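PDB 4P5N: hypothetical protein CNAG_02591 from Cryptococcus neoformans, which may play a role in primary metabolism and carries a Tudor-type domain of the SH3 clan. Local coordinates for residues 63-67 with 68-72; 34-38 with 39-43. All coordinates share one frame; numbering follows the deposited sequence. Where two conformers were deposited one is given.

Contact 1 of 2, residues 63-67 with 68-72. With SO4 (sulfate ion), chain E; SO4 (sulfate ion), chain H.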
loop_
_atom_site.group_PDB
_atom_site.type_symbol
_atom_site.label_atom_id
_atom_site.label_comp_id
_atom_site.label_asym_id
_atom_site.label_seq_id
_atom_site.Cartn_x
_atom_site.Cartn_y
_atom_site.Cartn_z
ATOM N N VAL A 63 -2.973 4.893 -1.052
ATOM C CA VAL A 63 -1.642 5.039 -0.441
ATOM C C VAL A 63 -1.715 4.666 1.044
ATOM O O VAL A 63 -2.695 4.954 1.730
ATOM C CB VAL A 63 -1.126 6.504 -0.589
ATOM C CG1 VAL A 63 0.222 6.718 0.101
ATOM C CG2 VAL A 63 -1.044 6.886 -2.062
ATOM N N ALA A 64 -0.679 3.997 1.541
ATOM C CA ALA A 64 -0.540 3.744 2.975
ATOM C C ALA A 64 0.763 4.396 3.413
ATOM O O ALA A 64 1.846 4.023 2.914
ATOM C CB ALA A 64 -0.513 2.249 3.262
ATOM N N HIS A 65 0.678 5.390 4.300
ATOM C CA HIS A 65 1.860 6.192 4.623
ATOM C C HIS A 65 2.033 6.373 6.124
ATOM O O HIS A 65 1.058 6.528 6.857
ATOM C CB HIS A 65 1.730 7.570 3.966
ATOM C CG HIS A 65 3.028 8.302 3.794
ATOM N ND1 HIS A 65 3.680 8.947 4.829
ATOM C CD2 HIS A 65 3.788 8.502 2.693
ATOM C CE1 HIS A 65 4.785 9.511 4.370
ATOM N NE2 HIS A 65 4.870 9.265 3.075
ATOM N N ASN A 66 3.279 6.377 6.585
ATOM C CA ASN A 66 3.530 6.665 7.985
ATOM C C ASN A 66 3.023 8.066 8.362
ATOM O O ASN A 66 3.144 8.993 7.583
ATOM C CB ASN A 66 5.018 6.593 8.242
ATOM C CG ASN A 66 5.565 5.200 8.032
ATOM O OD1 ASN A 66 4.840 4.221 8.158
ATOM N ND2 ASN A 66 6.865 5.107 7.754
ATOM N N PRO A 67 2.486 8.221 9.578
ATOM C CA PRO A 67 1.890 9.520 9.945
ATOM C C PRO A 67 2.918 10.602 10.209
ATOM O O PRO A 67 2.659 11.777 9.967
ATOM C CB PRO A 67 1.122 9.203 11.241
ATOM C CG PRO A 67 1.787 7.954 11.784
ATOM C CD PRO A 67 2.195 7.166 10.566
ATOM N N GLY A 68 4.073 10.211 10.733
ATOM C CA GLY A 68 5.043 11.180 11.236
ATOM C C GLY A 68 5.798 11.945 10.175
ATOM O O GLY A 68 6.558 12.861 10.487
ATOM N N THR A 69 5.593 11.583 8.914
ATOM C CA THR A 69 6.260 12.261 7.802
ATOM C C THR A 69 5.237 12.815 6.823
ATOM O O THR A 69 5.568 13.186 5.693
ATOM C CB THR A 69 7.181 11.300 7.049
ATOM O OG1 THR A 69 6.449 10.097 6.771
ATOM C CG2 THR A 69 8.389 10.979 7.907
ATOM N N LEU A 70 3.983 12.875 7.234
ATOM C CA LEU A 70 3.052 13.598 6.396
ATOM C C LEU A 70 2.499 14.800 7.132
ATOM O O LEU A 70 2.700 14.937 8.340
ATOM C CB LEU A 70 1.990 12.694 5.803
ATOM C CG LEU A 70 1.162 11.859 6.749
ATOM C CD1 LEU A 70 0.301 12.724 7.669
ATOM C CD2 LEU A 70 0.255 10.863 6.036
ATOM N N THR A 71 1.815 15.674 6.398
ATOM C CA THR A 71 1.211 16.864 6.992
ATOM C C THR A 71 -0.296 16.800 6.855
ATOM O O THR A 71 -0.806 16.545 5.763
ATOM C CB THR A 71 1.755 18.147 6.336
ATOM O OG1 THR A 71 3.174 18.164 6.462
ATOM C CG2 THR A 71 1.184 19.426 6.995
ATOM N N ASP A 72 -1.008 17.014 7.967
ATOM C CA ASP A 72 -2.465 17.082 7.930
ATOM C C ASP A 72 -2.814 18.530 7.592
ATOM O O ASP A 72 -2.704 19.422 8.443
ATOM C CB ASP A 72 -3.033 16.667 9.286
ATOM C CG ASP A 72 -4.542 16.561 9.305
ATOM O OD1 ASP A 72 -5.231 17.394 8.651
ATOM O OD2 ASP A 72 -5.026 15.665 10.052
HETATM S S SO4 E . 8.367 7.725 5.531
HETATM O O1 SO4 E . 9.587 6.881 5.472
HETATM O O2 SO4 E . 8.796 9.084 5.132
HETATM O O3 SO4 E . 7.849 7.794 6.942
HETATM O O4 SO4 E . 7.403 7.244 4.509
HETATM S S SO4 H . 7.537 2.045 5.740
HETATM O O1 SO4 H . 8.493 1.634 4.676
HETATM O O2 SO4 H . 6.458 2.908 5.187
HETATM O O3 SO4 H . 8.248 2.729 6.839
HETATM O O4 SO4 H . 6.862 0.813 6.213
#

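Contact 2 of 2, residues 34-38 with 39-43. With CD (cadmium ion), chain D; SO4 (sulfate ion), chain G.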
loop_
_atom_site.group_PDB
_atom_site.type_symbol
_atom_site.label_atom_id
_atom_site.label_comp_id
_atom_site.label_asym_id
_atom_site.label_seq_id
_atom_site.Cartn_x
_atom_site.Cartn_y
_atom_site.Cartn_z
ATOM N N ASP A 34 -8.642 5.722 6.744
ATOM C CA ASP A 34 -8.437 4.862 7.891
ATOM C C ASP A 34 -7.062 5.106 8.497
ATOM O O ASP A 34 -6.133 5.533 7.818
ATOM C CB ASP A 34 -8.558 3.396 7.456
ATOM C CG ASP A 34 -8.983 2.474 8.574
ATOM O OD1 ASP A 34 -9.081 2.910 9.750
ATOM O OD2 ASP A 34 -9.207 1.282 8.275
ATOM N N ILE A 35 -6.961 4.839 9.792
ATOM C CA ILE A 35 -5.719 4.936 10.527
ATOM C C ILE A 35 -5.530 3.584 11.200
ATOM O O ILE A 35 -6.340 3.166 12.029
ATOM C CB ILE A 35 -5.791 6.079 11.556
ATOM C CG1 ILE A 35 -6.013 7.414 10.835
ATOM C CG2 ILE A 35 -4.520 6.135 12.383
ATOM C CD1 ILE A 35 -6.371 8.573 11.732
ATOM N N VAL A 36 -4.476 2.892 10.803
ATOM C CA VAL A 36 -4.193 1.537 11.250
ATOM C C VAL A 36 -3.107 1.600 12.324
ATOM O O VAL A 36 -2.034 2.193 12.100
ATOM C CB VAL A 36 -3.690 0.708 10.057
ATOM C CG1 VAL A 36 -3.246 -0.657 10.502
ATOM C CG2 VAL A 36 -4.769 0.591 9.001
ATOM N N THR A 37 -3.375 1.030 13.501
ATOM C CA THR A 37 -2.431 1.193 14.622
ATOM C C THR A 37 -1.958 -0.093 15.279
ATOM O O THR A 37 -1.222 -0.031 16.255
ATOM C CB THR A 37 -2.991 2.080 15.752
ATOM O OG1 THR A 37 -4.219 1.528 16.226
ATOM C CG2 THR A 37 -3.226 3.504 15.274
ATOM N N THR A 38 -2.420 -1.244 14.806
ATOM C CA THR A 38 -1.957 -2.510 15.348
ATOM C C THR A 38 -1.429 -3.399 14.235
ATOM O O THR A 38 -1.815 -3.255 13.069
ATOM C CB THR A 38 -3.078 -3.280 16.081
ATOM O OG1 THR A 38 -4.137 -3.570 15.151
ATOM C CG2 THR A 38 -3.623 -2.478 17.263
ATOM N N LYS A 39 -0.565 -4.341 14.609
ATOM C CA LYS A 39 -0.029 -5.296 13.644
ATOM C C LYS A 39 -1.151 -6.124 13.019
ATOM O O LYS A 39 -1.112 -6.410 11.815
ATOM C CB LYS A 39 1.060 -6.168 14.290
ATOM C CG LYS A 39 1.484 -7.385 13.481
ATOM C CD LYS A 39 2.781 -7.983 13.998
ATOM C CE LYS A 39 2.551 -8.847 15.227
ATOM N NZ LYS A 39 3.684 -9.788 15.439
ATOM N N GLU A 40 -2.160 -6.481 13.823
ATOM C CA GLU A 40 -3.286 -7.295 13.341
ATOM C C GLU A 40 -4.151 -6.539 12.325
ATOM O O GLU A 40 -4.535 -7.083 11.303
ATOM C CB GLU A 40 -4.138 -7.795 14.508
ATOM C CG GLU A 40 -3.407 -8.724 15.471
ATOM C CD GLU A 40 -2.589 -8.008 16.552
ATOM O OE1 GLU A 40 -2.594 -6.760 16.630
ATOM O OE2 GLU A 40 -1.938 -8.721 17.345
ATOM N N GLU A 41 -4.463 -5.281 12.609
ATOM C CA GLU A 41 -5.222 -4.482 11.661
ATOM C C GLU A 41 -4.413 -4.228 10.392
ATOM O O GLU A 41 -4.959 -4.217 9.285
ATOM C CB GLU A 41 -5.586 -3.156 12.297
ATOM C CG GLU A 41 -6.613 -2.345 11.548
ATOM C CD GLU A 41 -6.795 -0.964 12.160
ATOM O OE1 GLU A 41 -7.580 -0.193 11.587
ATOM O OE2 GLU A 41 -6.150 -0.639 13.201
ATOM N N ALA A 42 -3.108 -4.035 10.542
ATOM C CA ALA A 42 -2.243 -3.843 9.384
ATOM C C ALA A 42 -2.276 -5.071 8.482
ATOM O O ALA A 42 -2.398 -4.953 7.257
ATOM C CB ALA A 42 -0.814 -3.512 9.817
ATOM N N ALA A 43 -2.184 -6.246 9.095
ATOM C CA ALA A 43 -2.249 -7.487 8.350
ATOM C C ALA A 43 -3.582 -7.617 7.612
ATOM O O ALA A 43 -3.606 -7.945 6.429
ATOM C CB ALA A 43 -2.009 -8.676 9.261
HETATM CD CD CD D . -9.822 0.749 10.885
HETATM S S SO4 G . 1.387 -3.527 17.644
HETATM O O1 SO4 G . 1.701 -2.571 16.559
HETATM O O2 SO4 G . 2.563 -4.373 17.922
HETATM O O3 SO4 G . 0.248 -4.381 17.260
HETATM O O4 SO4 G . 1.014 -2.781 18.865
#

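Contact 1 of 2, residues 63-67 with 68-72
G68 follows P67 directly and, with T69, forms the corner of a β-turn running from P67 to L70. The evidence is the bond closing it, from L70 N to P67 O, at 3.2 Å and a nearly straight 167°. The backbone angles of the two corner residues are close to type I.

T69 comes next and brings its hydroxyl to the H65 ring, with OG1 3.0 Å from H65 CE1; the two side chains cross at about a right angle, with OG1 at the ring edge. The ring's rotation is fixed from two sides: H65 ND1 donates to N66 O at 2.8 Å along a carbonyl lone pair, the acceptor almost exactly in the ring plane, and NE2 binds a cadmium ion, which T21 also binds. The hydrogen bond of T69 OG1 goes to a sulfate, 2.7 Å away at O3 of SO4 (chain E), and N66 ND2 reaches that same O3 at 3.0 Å. N66 ND2 gives a second bond to the other sulfate (chain H), while N66 OD1 is hydrogen-bonded to K52 NZ. Both sulfates, probably crystallisation solutes, are also bound by K48 of the second subunit.

L70 turns back over the turn. Its CG sits between backbone N and carbonyl carbon (chi1 55°), which directs the branches inward: CD1 lies 3.4 Å from P67 O, and CD2 approaches H65 ND1 obliquely at 4.1 Å.

T71 and D72 then enter the short edge strand 71-72, which pairs antiparallel with strand 18-23. At the other end of the turn, strand 62-65 lies against strand 52-56, where H65 packs on F55 and P67 on V53, so the turn joins the two outermost strands of the chain's sheet.

Contact 2 of 2, residues 34-38 with 39-43
D34 and E41 share one cadmium ion. Their side chains come from opposite directions, but their oxygens meet the metal at roughly a right angle, the carboxylate planes turned 57° from each other. D34 grips the metal with both oxygens, OD1 at 2.5 Å and OD2 at 2.7 Å from the cadmium. E41 supplies a single ligand, OE1, 2.5 Å from the ion. K45 also bonds to D34 OD2, adding a positive charge that would be expected to offset part of the carboxylate charge.

E41 reaches back from the helix with CG anti to its backbone N and an extended chain beyond, which carries the carboxylate past V36. Its second oxygen is not idle: T37 N donates to E41 OE2 at 3.3 Å, coming from above the carboxylate plane, 49° out of it. Metal and amide probably restrain the group's rotation, the amide bond being the longer and less well directed.

T38 is the N-cap of helix 39-44, shortly after strand 26-36 of the Tudor-type sheet. It crosses E41 at about a right angle; with chi1 at 61° its OG1 faces the helix and accepts from E41 N at 3.1 Å. The first full helical bond follows, A42 N to T38 O at 2.9 Å. K39 N donates a nearly straight hydrogen bond, 2.8 Å, to O3 of SO4 (chain G), probably from the crystallisation liquor, an anion placed where the helix dipole would favour it.

V36, which E41 crosses obliquely, turns CG1 to the helix, 3.8 Å from A42 CB, while A42 also packs on V47 and P50.

Contact 2 (34-38 with 39-43) closes before contact 1 (63-67 with 68-72) opens, so the two lie in series along the chain. Their centres are about 14 Å apart and their nearest atoms about 7 Å, without touching. Both reach the same antiparallel sheet: contact 2 leaves it at the end of strand 26-36, whereas contact 1 connects its outermost strands, 62-65 and 71-72. Strand 52-56, which lies between 62-65 and 26-36, pairs with both, and K52 contacts each region. Contact 1 lies about 4 Å from the chain's centre and contact 2 about 12 Å. Contact 2 supplies both D34 and E41 to one cadmium site, contact 1 only H65 to the other, alongside T21.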